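Local coordinates for SusD superfamily protein (Bacteroides vulgatus, PDB 3MYV) that probably binds polysaccharides at the bacterial outer membrane, at residues L124-K136 / D424-E436. Residues are numbered along the deposited sequence; the frame is centred on the assembly and turned at random.
Sequences LTRCFGYPYTKDK and DWDFYKCVLPIPE. With EDO (1,2-ethanediol), chain I.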
loop_
_atom_site.group_PDB
_atom_site.type_symbol
_atom_site.label_atom_id
_atom_site.label_comp_id
_atom_site.label_asym_id
_atom_site.label_seq_id
_atom_site.Cartn_x
_atom_site.Cartn_y
_atom_site.Cartn_z
ATOM N N LEU A 124 1.512 -4.983 -8.903
ATOM C CA LEU A 124 2.450 -5.616 -9.849
ATOM C C LEU A 124 3.301 -4.607 -10.600
ATOM O O LEU A 124 4.491 -4.857 -10.842
ATOM C CB LEU A 124 1.730 -6.514 -10.856
ATOM C CG LEU A 124 1.171 -7.821 -10.278
ATOM C CD1 LEU A 124 0.091 -8.440 -11.216
ATOM C CD2 LEU A 124 2.291 -8.828 -9.965
ATOM N N THR A 125 2.700 -3.489 -10.963
ATOM C CA THR A 125 3.391 -2.461 -11.719
ATOM C C THR A 125 4.442 -1.778 -10.853
ATOM O O THR A 125 5.585 -1.569 -11.294
ATOM C CB THR A 125 2.409 -1.450 -12.303
ATOM O OG1 THR A 125 1.401 -2.141 -13.079
ATOM C CG2 THR A 125 3.140 -0.425 -13.154
ATOM N N ARG A 126 4.085 -1.413 -9.623
ATOM C CA ARG A 126 5.101 -0.759 -8.781
ATOM C C ARG A 126 6.171 -1.700 -8.199
ATOM O O ARG A 126 7.229 -1.228 -7.774
ATOM C CB ARG A 126 4.484 0.124 -7.711
ATOM C CG ARG A 126 3.602 -0.585 -6.721
ATOM C CD ARG A 126 3.032 0.469 -5.786
ATOM N NE ARG A 126 2.013 -0.124 -4.944
ATOM C CZ ARG A 126 1.535 0.387 -3.809
ATOM N NH1 ARG A 126 2.026 1.488 -3.293
ATOM N NH2 ARG A 126 0.577 -0.257 -3.155
ATOM N N CYS A 127 5.885 -3.003 -8.141
ATOM C CA CYS A 127 6.864 -3.980 -7.714
ATOM C C CYS A 127 7.784 -4.478 -8.850
ATOM O O CYS A 127 8.955 -4.768 -8.593
ATOM C CB CYS A 127 6.179 -5.157 -7.050
ATOM S SG CYS A 127 5.410 -4.758 -5.499
ATOM N N PHE A 128 7.273 -4.587 -10.087
ATOM C CA PHE A 128 8.051 -5.181 -11.187
ATOM C C PHE A 128 8.504 -4.238 -12.311
ATOM O O PHE A 128 9.318 -4.629 -13.137
ATOM C CB PHE A 128 7.325 -6.406 -11.755
ATOM C CG PHE A 128 7.195 -7.507 -10.763
ATOM C CD1 PHE A 128 8.226 -8.442 -10.602
ATOM C CD2 PHE A 128 6.083 -7.604 -9.947
ATOM C CE1 PHE A 128 8.119 -9.450 -9.665
ATOM C CE2 PHE A 128 5.981 -8.627 -8.989
ATOM C CZ PHE A 128 7.002 -9.535 -8.848
ATOM N N GLY A 129 8.003 -3.003 -12.303
ATOM C CA GLY A 129 8.440 -1.958 -13.200
ATOM C C GLY A 129 9.009 -0.779 -12.455
ATOM O O GLY A 129 8.719 -0.573 -11.263
ATOM N N TYR A 130 9.874 -0.034 -13.148
ATOM C CA TYR A 130 10.472 1.152 -12.585
ATOM C C TYR A 130 9.359 2.199 -12.405
ATOM O O TYR A 130 8.314 2.147 -13.101
ATOM C CB TYR A 130 11.613 1.655 -13.501
ATOM C CG TYR A 130 12.864 0.815 -13.406
ATOM C CD1 TYR A 130 12.975 -0.393 -14.092
ATOM C CD2 TYR A 130 13.931 1.208 -12.606
ATOM C CE1 TYR A 130 14.118 -1.169 -13.988
ATOM C CE2 TYR A 130 15.077 0.444 -12.506
ATOM C CZ TYR A 130 15.173 -0.744 -13.190
ATOM O OH TYR A 130 16.331 -1.505 -13.094
ATOM N N PRO A 131 9.541 3.131 -11.456
ATOM C CA PRO A 131 8.488 4.130 -11.231
ATOM C C PRO A 131 8.080 4.834 -12.507
ATOM O O PRO A 131 8.934 5.240 -13.314
ATOM C CB PRO A 131 9.158 5.133 -10.265
ATOM C CG PRO A 131 10.180 4.331 -9.572
ATOM C CD PRO A 131 10.702 3.369 -10.578
ATOM N N TYR A 132 6.772 4.991 -12.688
ATOM C CA TYR A 132 6.277 5.725 -13.847
ATOM C C TYR A 132 7.004 7.035 -14.048
ATOM O O TYR A 132 7.348 7.399 -15.190
ATOM C CB TYR A 132 4.772 5.995 -13.744
ATOM C CG TYR A 132 4.275 6.823 -14.907
ATOM C CD1 TYR A 132 3.920 6.222 -16.093
ATOM C CD2 TYR A 132 4.220 8.222 -14.834
ATOM C CE1 TYR A 132 3.484 6.953 -17.158
ATOM C CE2 TYR A 132 3.797 8.966 -15.908
ATOM C CZ TYR A 132 3.426 8.329 -17.072
ATOM O OH TYR A 132 3.014 9.059 -18.162
ATOM N N THR A 133 7.224 7.754 -12.942
ATOM C CA THR A 133 7.805 9.088 -12.997
ATOM C C THR A 133 9.271 9.080 -13.416
ATOM O O THR A 133 9.782 10.110 -13.791
ATOM C CB THR A 133 7.633 9.826 -11.639
ATOM O OG1 THR A 133 7.940 8.928 -10.569
ATOM C CG2 THR A 133 6.199 10.296 -11.492
ATOM N N LYS A 134 9.946 7.932 -13.430
ATOM C CA LYS A 134 11.341 7.895 -13.945
ATOM C C LYS A 134 11.465 8.262 -15.432
ATOM O O LYS A 134 12.400 8.965 -15.852
ATOM C CB LYS A 134 11.991 6.520 -13.714
ATOM C CG LYS A 134 13.465 6.473 -14.123
ATOM C CD LYS A 134 14.062 5.111 -13.882
ATOM C CE LYS A 134 15.550 5.140 -14.144
ATOM N NZ LYS A 134 16.122 3.761 -14.046
ATOM N N ASP A 135 10.497 7.811 -16.213
ATOM C CA ASP A 135 10.674 7.702 -17.649
ATOM C C ASP A 135 9.349 7.668 -18.399
ATOM O O ASP A 135 9.247 7.053 -19.469
ATOM C CB ASP A 135 11.465 6.420 -17.923
ATOM C CG ASP A 135 10.702 5.162 -17.523
ATOM O OD1 ASP A 135 9.599 5.271 -16.949
ATOM O OD2 ASP A 135 11.211 4.057 -17.823
ATOM N N LYS A 136 8.337 8.336 -17.851
ATOM C CA LYS A 136 6.990 8.319 -18.408
ATOM C C LYS A 136 6.512 6.894 -18.689
ATOM O O LYS A 136 5.843 6.630 -19.693
ATOM C CB LYS A 136 6.909 9.204 -19.667
ATOM C CG LYS A 136 7.065 10.713 -19.398
ATOM C CD LYS A 136 5.768 11.303 -18.878
ATOM C CE LYS A 136 5.861 12.793 -18.513
ATOM N NZ LYS A 136 4.869 13.122 -17.420
ATOM N N ASP A 424 18.106 4.344 -5.206
ATOM C CA ASP A 424 17.339 5.277 -6.010
ATOM C C ASP A 424 16.785 4.514 -7.191
ATOM O O ASP A 424 16.960 3.300 -7.266
ATOM C CB ASP A 424 18.196 6.483 -6.432
ATOM C CG ASP A 424 19.287 6.142 -7.383
ATOM O OD1 ASP A 424 19.292 5.056 -8.007
ATOM O OD2 ASP A 424 20.163 7.019 -7.518
ATOM N N TRP A 425 16.138 5.203 -8.117
ATOM C CA TRP A 425 15.458 4.511 -9.203
ATOM C C TRP A 425 16.391 3.973 -10.311
ATOM O O TRP A 425 15.921 3.450 -11.322
ATOM C CB TRP A 425 14.298 5.350 -9.732
ATOM C CG TRP A 425 14.612 6.651 -10.376
ATOM C CD1 TRP A 425 15.787 7.016 -10.966
ATOM C CD2 TRP A 425 13.710 7.762 -10.556
ATOM N NE1 TRP A 425 15.687 8.297 -11.474
ATOM C CE2 TRP A 425 14.417 8.767 -11.257
ATOM C CE3 TRP A 425 12.371 7.989 -10.229
ATOM C CZ2 TRP A 425 13.842 10.001 -11.589
ATOM C CZ3 TRP A 425 11.794 9.226 -10.563
ATOM C CH2 TRP A 425 12.527 10.208 -11.231
ATOM N N ASP A 426 17.696 4.143 -10.140
ATOM C CA ASP A 426 18.694 3.563 -11.057
ATOM C C ASP A 426 19.257 2.266 -10.499
ATOM O O ASP A 426 19.998 1.568 -11.191
ATOM C CB ASP A 426 19.840 4.536 -11.293
ATOM C CG ASP A 426 19.411 5.783 -12.055
ATOM O OD1 ASP A 426 18.512 5.705 -12.899
ATOM O OD2 ASP A 426 20.014 6.835 -11.813
ATOM N N PHE A 427 18.918 1.941 -9.252
ATOM C CA PHE A 427 19.352 0.686 -8.632
ATOM C C PHE A 427 18.575 -0.479 -9.210
ATOM O O PHE A 427 17.349 -0.479 -9.174
ATOM C CB PHE A 427 19.090 0.748 -7.131
ATOM C CG PHE A 427 19.602 -0.436 -6.363
ATOM C CD1 PHE A 427 20.841 -0.999 -6.639
ATOM C CD2 PHE A 427 18.875 -0.930 -5.290
ATOM C CE1 PHE A 427 21.314 -2.071 -5.892
ATOM C CE2 PHE A 427 19.346 -1.965 -4.548
ATOM C CZ PHE A 427 20.568 -2.541 -4.841
ATOM N N TYR A 428 19.277 -1.484 -9.732
ATOM C CA TYR A 428 18.602 -2.514 -10.528
ATOM C C TYR A 428 17.629 -3.328 -9.694
ATOM O O TYR A 428 16.673 -3.907 -10.237
ATOM C CB TYR A 428 19.593 -3.401 -11.288
ATOM C CG TYR A 428 20.259 -4.520 -10.503
ATOM C CD1 TYR A 428 21.367 -4.280 -9.702
ATOM C CD2 TYR A 428 19.808 -5.820 -10.605
ATOM C CE1 TYR A 428 21.988 -5.297 -9.006
ATOM C CE2 TYR A 428 20.418 -6.846 -9.931
ATOM C CZ TYR A 428 21.511 -6.582 -9.122
ATOM O OH TYR A 428 22.113 -7.607 -8.432
ATOM N N LYS A 429 17.844 -3.345 -8.376
ATOM C CA LYS A 429 16.959 -4.106 -7.495
ATOM C C LYS A 429 15.849 -3.252 -6.899
ATOM O O LYS A 429 15.166 -3.706 -5.979
ATOM C CB LYS A 429 17.765 -4.856 -6.434
ATOM C CG LYS A 429 18.687 -5.888 -7.079
ATOM C CD LYS A 429 19.226 -6.888 -6.115
ATOM C CE LYS A 429 20.336 -6.313 -5.244
ATOM N NZ LYS A 429 21.010 -7.404 -4.492
ATOM N N CYS A 430 15.639 -2.039 -7.434
ATOM C CA CYS A 430 14.438 -1.264 -7.071
ATOM C C CYS A 430 13.161 -1.838 -7.672
ATOM O O CYS A 430 12.054 -1.372 -7.364
ATOM C CB CYS A 430 14.572 0.238 -7.399
ATOM S SG CYS A 430 14.303 0.679 -9.171
ATOM N N VAL A 431 13.318 -2.866 -8.507
ATOM C CA VAL A 431 12.247 -3.755 -8.918
ATOM C C VAL A 431 12.631 -5.189 -8.606
ATOM O O VAL A 431 13.822 -5.521 -8.525
ATOM C CB VAL A 431 11.929 -3.640 -10.431
ATOM C CG1 VAL A 431 11.330 -2.253 -10.745
ATOM C CG2 VAL A 431 13.180 -3.909 -11.291
ATOM N N LEU A 432 11.614 -6.022 -8.406
ATOM C CA LEU A 432 11.826 -7.467 -8.248
ATOM C C LEU A 432 12.123 -8.114 -9.580
ATOM O O LEU A 432 11.740 -7.578 -10.642
ATOM C CB LEU A 432 10.589 -8.134 -7.660
ATOM C CG LEU A 432 10.281 -7.838 -6.199
ATOM C CD1 LEU A 432 8.889 -8.329 -5.891
ATOM C CD2 LEU A 432 11.312 -8.427 -5.203
ATOM N N PRO A 433 12.833 -9.259 -9.553
ATOM C CA PRO A 433 13.008 -9.963 -10.817
ATOM C C PRO A 433 11.746 -10.748 -11.230
ATOM O O PRO A 433 10.932 -11.155 -10.383
ATOM C CB PRO A 433 14.158 -10.909 -10.517
ATOM C CG PRO A 433 13.921 -11.279 -9.059
ATOM C CD PRO A 433 13.435 -9.995 -8.426
ATOM N N ILE A 434 11.592 -10.924 -12.536
ATOM C CA ILE A 434 10.600 -11.820 -13.101
ATOM C C ILE A 434 10.973 -13.255 -12.659
ATOM O O ILE A 434 12.143 -13.653 -12.808
ATOM C CB ILE A 434 10.565 -11.716 -14.666
ATOM C CG1 ILE A 434 10.317 -10.272 -15.159
ATOM C CG2 ILE A 434 9.517 -12.693 -15.241
ATOM C CD1 ILE A 434 9.032 -9.616 -14.684
ATOM N N PRO A 435 10.017 -14.017 -12.106
ATOM C CA PRO A 435 10.316 -15.394 -11.679
ATOM C C PRO A 435 10.811 -16.251 -12.831
ATOM O O PRO A 435 10.248 -16.205 -13.934
ATOM C CB PRO A 435 8.970 -15.924 -11.170
ATOM C CG PRO A 435 8.194 -14.688 -10.829
ATOM C CD PRO A 435 8.639 -13.627 -11.754
ATOM N N GLU A 436 11.828 -17.050 -12.552
ATOM C CA GLU A 436 12.501 -17.859 -13.562
ATOM C C GLU A 436 11.501 -18.743 -14.338
ATOM O O GLU A 436 11.621 -18.909 -15.562
ATOM C CB GLU A 436 13.568 -18.722 -12.893
ATOM C CG GLU A 436 14.359 -19.616 -13.836
ATOM C CD GLU A 436 15.433 -20.435 -13.119
ATOM O OE1 GLU A 436 15.085 -21.390 -12.386
ATOM O OE2 GLU A 436 16.626 -20.137 -13.317
HETATM C C1 EDO I . -0.055 -0.554 0.938
HETATM O O1 EDO I . 1.015 0.323 0.611
HETATM C C2 EDO I . -1.390 0.012 0.443
HETATM O O2 EDO I . -1.632 -0.300 -0.971
HETATM O O HOH W 1 9.592 -1.945 -6.476
HETATM O O HOH W 2 10.305 0.606 -8.771
HETATM O O HOH W 3 16.121 -4.180 -12.900
HETATM O O HOH W 4 18.834 3.704 -14.929
#
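Leu432 N bonds to Cys127 O at 2.9 Å, nearly straight (169°), where helix 103-128 ends and the loop after strand 422-423 passes. Beside this bond, two waters donate to Cys430 O, one also to Arg126 O, the other also to Gly129 O. Phe128 sets the CE1 corner of its ring 3.4 Å from Leu432 CB, while Pro433 O lies at the ring edge, in its plane. Val431 sends CG1 over one face of the Tyr130 ring, toward the rim, and to 3.1 Å from Gly129 O; its CG2 reaches Tyr130 CE1. Trp425 O meets the edge of that ring, and Cys430 SG makes an oblique sulfur-aromatic contact with it, 3.4 Å from Tyr130 CE2. The contact joins the helical, probably TPR-like N-terminal part of the SusD fold to a loop near the C-terminus. Lys134 runs extended across one face of the Trp425 indole: CA makes a CH-pi contact 3.7 Å from the six-membered ring centroid, and CG lies over the indole centre. With CG anti to the backbone N (chi1 -175°), Lys134 NZ donates a hydrogen bond to Trp425 O at 2.7 Å, tilted 33° from the carbonyl plane. A salt bridge, with a weak hydrogen bond at 3.3 Å, joins Lys134 NZ to Asp426 OD1, and a water bridges them. An alanine in place of Trp425 would probably leave the Lys134 methylenes without flat support and open a gap beside Pro131.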